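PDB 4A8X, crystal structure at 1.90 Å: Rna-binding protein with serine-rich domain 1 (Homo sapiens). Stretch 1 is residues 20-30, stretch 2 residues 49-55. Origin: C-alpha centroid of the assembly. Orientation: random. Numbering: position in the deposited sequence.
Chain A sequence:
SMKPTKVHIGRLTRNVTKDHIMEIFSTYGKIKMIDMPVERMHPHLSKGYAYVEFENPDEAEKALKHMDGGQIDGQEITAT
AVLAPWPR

Stretch 1 (20-30) HIMEIFSTYGK
Stretch 2 (49-55) YAYVEFE

The helix running through His20 to Phe25, begun earlier in the chain, packs on the strand that carries Ala50 to Phe54, with N-to-C directions 46° apart (signed crossing angle -46°) and axes approaching to 10.4 Å. The register is set by CA-CA distances: Ile21 to Ala50 8.0 Å, Phe25 to Val52 8.1 Å, Lys30 to Phe54 5.6 Å, so the chains draw together after the helix.

His20 lies out of reach, but its O accepts Ile24 N (2.9 Å). Ile21 (phi/psi -67/-41, chi1 and chi2 both m) points toward the strand; its CG2 lies 3.6 Å from Val52 CG2 and 4.5 Å from Ala50 CB, an apolar contact with alternate strand residues. Val52 is t (chi1 177°), with phi/psi -126/126; Tyr51, between them, points away. Met22 also points away, and its O accepts Ser26 OG at 2.7 Å.

One turn on from Ile21, Phe25 (-82/-17, chi1 -79°, chi2 -85°) again points toward the strand. Its CB sits 4.2 Å from Phe54 CZ, while Phe25 O meets the edge of the Phe54 ring at CE1 (3.4 Å). Phe25 O accepts a backbone hydrogen bond from Tyr28 N (2.9 Å). Thr27 OG1 bonds back to Ile24 O (2.7 Å).

A type I turn, Ser26 to Gly29, leads out of the helix. Gly29 adopts 159/-178, where a CB would jam against the preceding carbonyl O and lie 3.3 Å from Phe54 CD1; its own C lies 3.9 Å from that atom. Phe54 has phi/psi -96/169, chi1 -68° and chi2 -85°.

Lys30 (-82/125; chi1 t, chi2 p, chi3 and chi4 t) closes the contact through its backbone: Glu55 N donates to Lys30 O (3.0 Å, 138° at hydrogen), and Phe54 CA makes a CA-H...O contact with Lys30 O at 3.3 Å.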

ATOM      1  N   HIS A  20      -7.857   8.083  -6.206  1.00 22.80           N
ATOM      2  CA  HIS A  20      -7.275   8.413  -4.921  1.00 19.22           C
ATOM      3  C   HIS A  20      -6.516   9.732  -5.080  1.00 20.64           C
ATOM      4  O   HIS A  20      -6.598  10.610  -4.230  1.00 19.21           O
ATOM      5  CB  HIS A  20      -6.254   7.352  -4.465  1.00 18.47           C
ATOM      6  CG  HIS A  20      -6.863   6.081  -3.929  1.00 18.09           C
ATOM      7  ND1 HIS A  20      -6.258   4.865  -4.083  1.00 19.49           N
ATOM      8  CD2 HIS A  20      -8.005   5.854  -3.236  1.00 21.75           C
ATOM      9  CE1 HIS A  20      -6.999   3.927  -3.507  1.00 19.78           C
ATOM     10  NE2 HIS A  20      -8.059   4.512  -2.974  1.00 20.81           N
ATOM     11  N   ILE A  21      -5.790   9.859  -6.180  1.00 16.93           N
ATOM     12  CA  ILE A  21      -4.965  11.042  -6.419  1.00 19.77           C
ATOM     13  C   ILE A  21      -5.869  12.255  -6.613  1.00 17.55           C
ATOM     14  O   ILE A  21      -5.573  13.341  -6.114  1.00 19.48           O
ATOM     15  CB  ILE A  21      -4.054  10.846  -7.657  1.00 19.89           C
ATOM     16  CG1 ILE A  21      -2.943   9.793  -7.352  1.00 20.94           C
ATOM     17  CG2 ILE A  21      -3.428  12.173  -8.070  1.00 19.99           C
ATOM     18  CD1 ILE A  21      -2.025  10.181  -6.221  1.00 20.43           C
ATOM     19  N   MET A  22      -6.971  12.074  -7.339  1.00 23.20           N
ATOM     20  CA  MET A  22      -7.940  13.156  -7.563  1.00 22.30           C
ATOM     21  C   MET A  22      -8.495  13.618  -6.221  1.00 24.08           C
ATOM     22  O   MET A  22      -8.527  14.825  -5.924  1.00 22.27           O
ATOM     23  CB  MET A  22      -9.084  12.653  -8.472  1.00 23.31           C
ATOM     24  CG  MET A  22     -10.247  13.693  -8.697  1.00 30.87           C
ATOM     25  SD  MET A  22      -9.725  15.217  -9.573  1.00 34.90           S
ATOM     26  CE  MET A  22     -11.261  16.167  -9.513  1.00 56.02           C
ATOM     27  N   GLU A  23      -8.943  12.660  -5.410  1.00 22.81           N
ATOM     28  CA  GLU A  23      -9.517  12.957  -4.101  1.00 26.33           C
ATOM     29  C   GLU A  23      -8.502  13.660  -3.164  1.00 24.16           C
ATOM     30  O   GLU A  23      -8.813  14.679  -2.524  1.00 20.11           O
ATOM     31  CB  GLU A  23     -10.054  11.674  -3.461  1.00 24.19           C
ATOM     32  CG  GLU A  23     -10.643  11.882  -2.113  1.00 30.76           C
ATOM     33  CD  GLU A  23     -11.190  10.611  -1.488  1.00 29.12           C
ATOM     34  OE1 GLU A  23     -11.331   9.590  -2.179  1.00 32.33           O
ATOM     35  OE2 GLU A  23     -11.494  10.662  -0.296  1.00 36.00           O
ATOM     36  N   ILE A  24      -7.274  13.145  -3.096  1.00 18.35           N
ATOM     37  CA  ILE A  24      -6.313  13.667  -2.158  1.00 16.31           C
ATOM     38  C   ILE A  24      -5.858  15.095  -2.562  1.00 17.49           C
ATOM     39  O   ILE A  24      -5.812  15.999  -1.737  1.00 17.79           O
ATOM     40  CB  ILE A  24      -5.087  12.697  -2.058  1.00 15.35           C
ATOM     41  CG1 ILE A  24      -5.483  11.434  -1.276  1.00 19.93           C
ATOM     42  CG2 ILE A  24      -3.909  13.383  -1.434  1.00 15.30           C
ATOM     43  CD1 ILE A  24      -4.453  10.279  -1.420  1.00 23.67           C
ATOM     44  N   PHE A  25      -5.497  15.283  -3.815  1.00 17.01           N
ATOM     45  CA  PHE A  25      -4.873  16.534  -4.226  1.00 21.16           C
ATOM     46  C   PHE A  25      -5.889  17.652  -4.484  1.00 21.48           C
ATOM     47  O   PHE A  25      -5.558  18.847  -4.482  1.00 20.46           O
ATOM     48  CB  PHE A  25      -3.938  16.257  -5.396  1.00 18.30           C
ATOM     49  CG  PHE A  25      -2.631  15.682  -4.924  1.00 18.98           C
ATOM     50  CD1 PHE A  25      -1.622  16.515  -4.525  1.00 18.00           C
ATOM     51  CD2 PHE A  25      -2.466  14.306  -4.785  1.00 17.33           C
ATOM     52  CE1 PHE A  25      -0.418  15.990  -4.009  1.00 18.31           C
ATOM     53  CE2 PHE A  25      -1.277  13.781  -4.267  1.00 19.19           C
ATOM     54  CZ  PHE A  25      -0.253  14.647  -3.882  1.00 19.00           C
ATOM     55  N   SER A  26      -7.137  17.258  -4.643  1.00 19.91           N
ATOM     56  CA  SER A  26      -8.224  18.234  -4.747  1.00 24.96           C
ATOM     57  C   SER A  26      -8.351  18.998  -3.433  1.00 26.10           C
ATOM     58  O   SER A  26      -8.880  20.121  -3.403  1.00 26.69           O
ATOM     59  CB  SER A  26      -9.540  17.547  -5.095  1.00 23.84           C
ATOM     60  OG  SER A  26      -9.564  17.234  -6.482  1.00 24.84           O
ATOM     61  N   THR A  27      -7.856  18.404  -2.351  1.00 23.76           N
ATOM     62  CA  THR A  27      -7.705  19.121  -1.078  1.00 29.29           C
ATOM     63  C   THR A  27      -7.016  20.486  -1.282  1.00 27.38           C
ATOM     64  O   THR A  27      -7.256  21.411  -0.509  1.00 25.99           O
ATOM     65  CB  THR A  27      -6.859  18.296  -0.021  1.00 28.60           C
ATOM     66  OG1 THR A  27      -7.453  17.013   0.182  1.00 31.51           O
ATOM     67  CG2 THR A  27      -6.812  19.009   1.354  1.00 33.51           C
ATOM     68  N   TYR A  28      -6.138  20.591  -2.284  1.00 22.31           N
ATOM     69  CA  TYR A  28      -5.240  21.745  -2.383  1.00 25.03           C
ATOM     70  C   TYR A  28      -5.635  22.718  -3.506  1.00 30.09           C
ATOM     71  O   TYR A  28      -5.029  23.779  -3.637  1.00 28.03           O
ATOM     72  CB  TYR A  28      -3.745  21.306  -2.478  1.00 23.58           C
ATOM     73  CG  TYR A  28      -3.396  20.445  -1.303  1.00 24.36           C
ATOM     74  CD1 TYR A  28      -3.263  20.990  -0.049  1.00 24.89           C
ATOM     75  CD2 TYR A  28      -3.262  19.053  -1.428  1.00 25.31           C
ATOM     76  CE1 TYR A  28      -2.992  20.217   1.066  1.00 28.04           C
ATOM     77  CE2 TYR A  28      -3.011  18.261  -0.302  1.00 23.94           C
ATOM     78  CZ  TYR A  28      -2.857  18.850   0.932  1.00 27.07           C
ATOM     79  OH  TYR A  28      -2.604  18.100   2.056  1.00 27.22           O
ATOM     80  N   GLY A  29      -6.640  22.365  -4.307  1.00 29.79           N
ATOM     81  CA  GLY A  29      -7.066  23.250  -5.370  1.00 31.70           C
ATOM     82  C   GLY A  29      -7.826  22.498  -6.428  1.00 30.68           C
ATOM     83  O   GLY A  29      -8.037  21.300  -6.312  1.00 31.80           O
ATOM     84  N   LYS A  30      -8.231  23.218  -7.461  1.00 30.90           N
ATOM     85  CA  LYS A  30      -8.965  22.652  -8.571  1.00 31.33           C
ATOM     86  C   LYS A  30      -8.003  22.004  -9.561  1.00 29.87           C
ATOM     87  O   LYS A  30      -7.100  22.654 -10.074  1.00 28.57           O
ATOM     88  CB  LYS A  30      -9.712  23.751  -9.319  1.00 41.64           C
ATOM     89  CG  LYS A  30     -10.691  23.228 -10.329  1.00 49.71           C
ATOM     90  CD  LYS A  30     -11.888  22.575  -9.651  1.00 56.50           C
ATOM     91  CE  LYS A  30     -12.841  21.950 -10.678  1.00 63.33           C
ATOM     92  NZ  LYS A  30     -14.072  21.349 -10.048  1.00 66.07           N
ATOM     93  N   TYR A  49       3.756   6.743 -10.265  1.00 20.88           N
ATOM     94  CA  TYR A  49       3.790   8.189 -10.230  1.00 20.09           C
ATOM     95  C   TYR A  49       2.591   8.807 -10.970  1.00 21.17           C
ATOM     96  O   TYR A  49       1.889   8.113 -11.713  1.00 20.12           O
ATOM     97  CB  TYR A  49       5.092   8.692 -10.807  1.00 20.84           C
ATOM     98  CG  TYR A  49       5.272   8.458 -12.285  1.00 24.71           C
ATOM     99  CD1 TYR A  49       4.740   9.327 -13.216  1.00 28.88           C
ATOM    100  CD2 TYR A  49       5.971   7.341 -12.742  1.00 30.73           C
ATOM    101  CE1 TYR A  49       4.915   9.101 -14.594  1.00 35.86           C
ATOM    102  CE2 TYR A  49       6.157   7.110 -14.094  1.00 35.77           C
ATOM    103  CZ  TYR A  49       5.626   7.990 -15.016  1.00 36.84           C
ATOM    104  OH  TYR A  49       5.811   7.741 -16.354  1.00 35.90           O
ATOM    105  N   ALA A  50       2.361  10.106 -10.735  1.00 18.70           N
ATOM    106  CA  ALA A  50       1.309  10.844 -11.422  1.00 22.82           C
ATOM    107  C   ALA A  50       1.722  12.299 -11.653  1.00 24.77           C
ATOM    108  O   ALA A  50       2.502  12.861 -10.882  1.00 24.29           O
ATOM    109  CB  ALA A  50       0.011  10.811 -10.616  1.00 21.74           C
ATOM    110  N   TYR A  51       1.197  12.907 -12.717  1.00 22.14           N
ATOM    111  CA  TYR A  51       1.283  14.361 -12.840  1.00 23.58           C
ATOM    112  C   TYR A  51      -0.089  14.947 -12.537  1.00 27.09           C
ATOM    113  O   TYR A  51      -1.128  14.411 -12.970  1.00 30.54           O
ATOM    114  CB  TYR A  51       1.725  14.781 -14.229  1.00 24.07           C
ATOM    115  CG  TYR A  51       3.097  14.330 -14.620  1.00 28.33           C
ATOM    116  CD1 TYR A  51       4.198  15.155 -14.419  1.00 30.21           C
ATOM    117  CD2 TYR A  51       3.299  13.095 -15.210  1.00 31.88           C
ATOM    118  CE1 TYR A  51       5.478  14.754 -14.806  1.00 34.94           C
ATOM    119  CE2 TYR A  51       4.583  12.687 -15.618  1.00 38.47           C
ATOM    120  CZ  TYR A  51       5.660  13.536 -15.398  1.00 38.12           C
ATOM    121  OH  TYR A  51       6.931  13.170 -15.759  1.00 37.27           O
ATOM    122  N   VAL A  52      -0.094  16.026 -11.766  1.00 22.12           N
ATOM    123  CA  VAL A  52      -1.324  16.745 -11.457  1.00 22.93           C
ATOM    124  C   VAL A  52      -1.165  18.234 -11.833  1.00 25.32           C
ATOM    125  O   VAL A  52      -0.218  18.898 -11.397  1.00 21.52           O
ATOM    126  CB  VAL A  52      -1.707  16.582  -9.963  1.00 26.90           C
ATOM    127  CG1 VAL A  52      -2.946  17.384  -9.640  1.00 27.65           C
ATOM    128  CG2 VAL A  52      -1.951  15.080  -9.641  1.00 27.27           C
ATOM    129  N   GLU A  53      -2.078  18.743 -12.650  1.00 24.36           N
ATOM    130  CA  GLU A  53      -2.033  20.152 -13.046  1.00 28.01           C
ATOM    131  C   GLU A  53      -3.199  20.882 -12.420  1.00 26.68           C
ATOM    132  O   GLU A  53      -4.349  20.478 -12.598  1.00 25.54           O
ATOM    133  CB  GLU A  53      -2.069  20.298 -14.570  1.00 27.26           C
ATOM    134  CG  GLU A  53      -2.167  21.740 -14.994  1.00 48.86           C
ATOM    135  CD  GLU A  53      -1.993  21.938 -16.476  1.00 52.76           C
ATOM    136  OE1 GLU A  53      -3.005  21.855 -17.204  1.00 53.06           O
ATOM    137  OE2 GLU A  53      -0.845  22.199 -16.906  1.00 55.34           O
ATOM    138  N   PHE A  54      -2.889  21.952 -11.691  1.00 23.92           N
ATOM    139  CA  PHE A  54      -3.897  22.750 -11.015  1.00 24.35           C
ATOM    140  C   PHE A  54      -4.267  23.951 -11.881  1.00 27.10           C
ATOM    141  O   PHE A  54      -3.607  24.241 -12.883  1.00 30.19           O
ATOM    142  CB  PHE A  54      -3.397  23.228  -9.665  1.00 23.57           C
ATOM    143  CG  PHE A  54      -3.217  22.129  -8.662  1.00 24.31           C
ATOM    144  CD1 PHE A  54      -4.307  21.690  -7.890  1.00 25.23           C
ATOM    145  CD2 PHE A  54      -1.973  21.527  -8.483  1.00 22.46           C
ATOM    146  CE1 PHE A  54      -4.151  20.675  -6.957  1.00 22.28           C
ATOM    147  CE2 PHE A  54      -1.806  20.472  -7.567  1.00 23.77           C
ATOM    148  CZ  PHE A  54      -2.909  20.048  -6.789  1.00 19.22           C
ATOM    149  N   GLU A  55      -5.326  24.635 -11.479  1.00 26.49           N
ATOM    150  CA  GLU A  55      -5.802  25.817 -12.169  1.00 28.86           C
ATOM    151  C   GLU A  55      -4.879  27.027 -11.986  1.00 35.53           C
ATOM    152  O   GLU A  55      -4.794  27.898 -12.870  1.00 35.28           O
ATOM    153  CB  GLU A  55      -7.218  26.133 -11.661  1.00 39.65           C
ATOM    154  CG  GLU A  55      -7.851  27.272 -12.372  1.00 48.55           C
ATOM    155  CD  GLU A  55      -9.222  27.649 -11.814  1.00 51.80           C
ATOM    156  OE1 GLU A  55      -9.565  27.252 -10.659  1.00 49.33           O
ATOM    157  OE2 GLU A  55      -9.948  28.348 -12.557  1.00 57.74           O
TER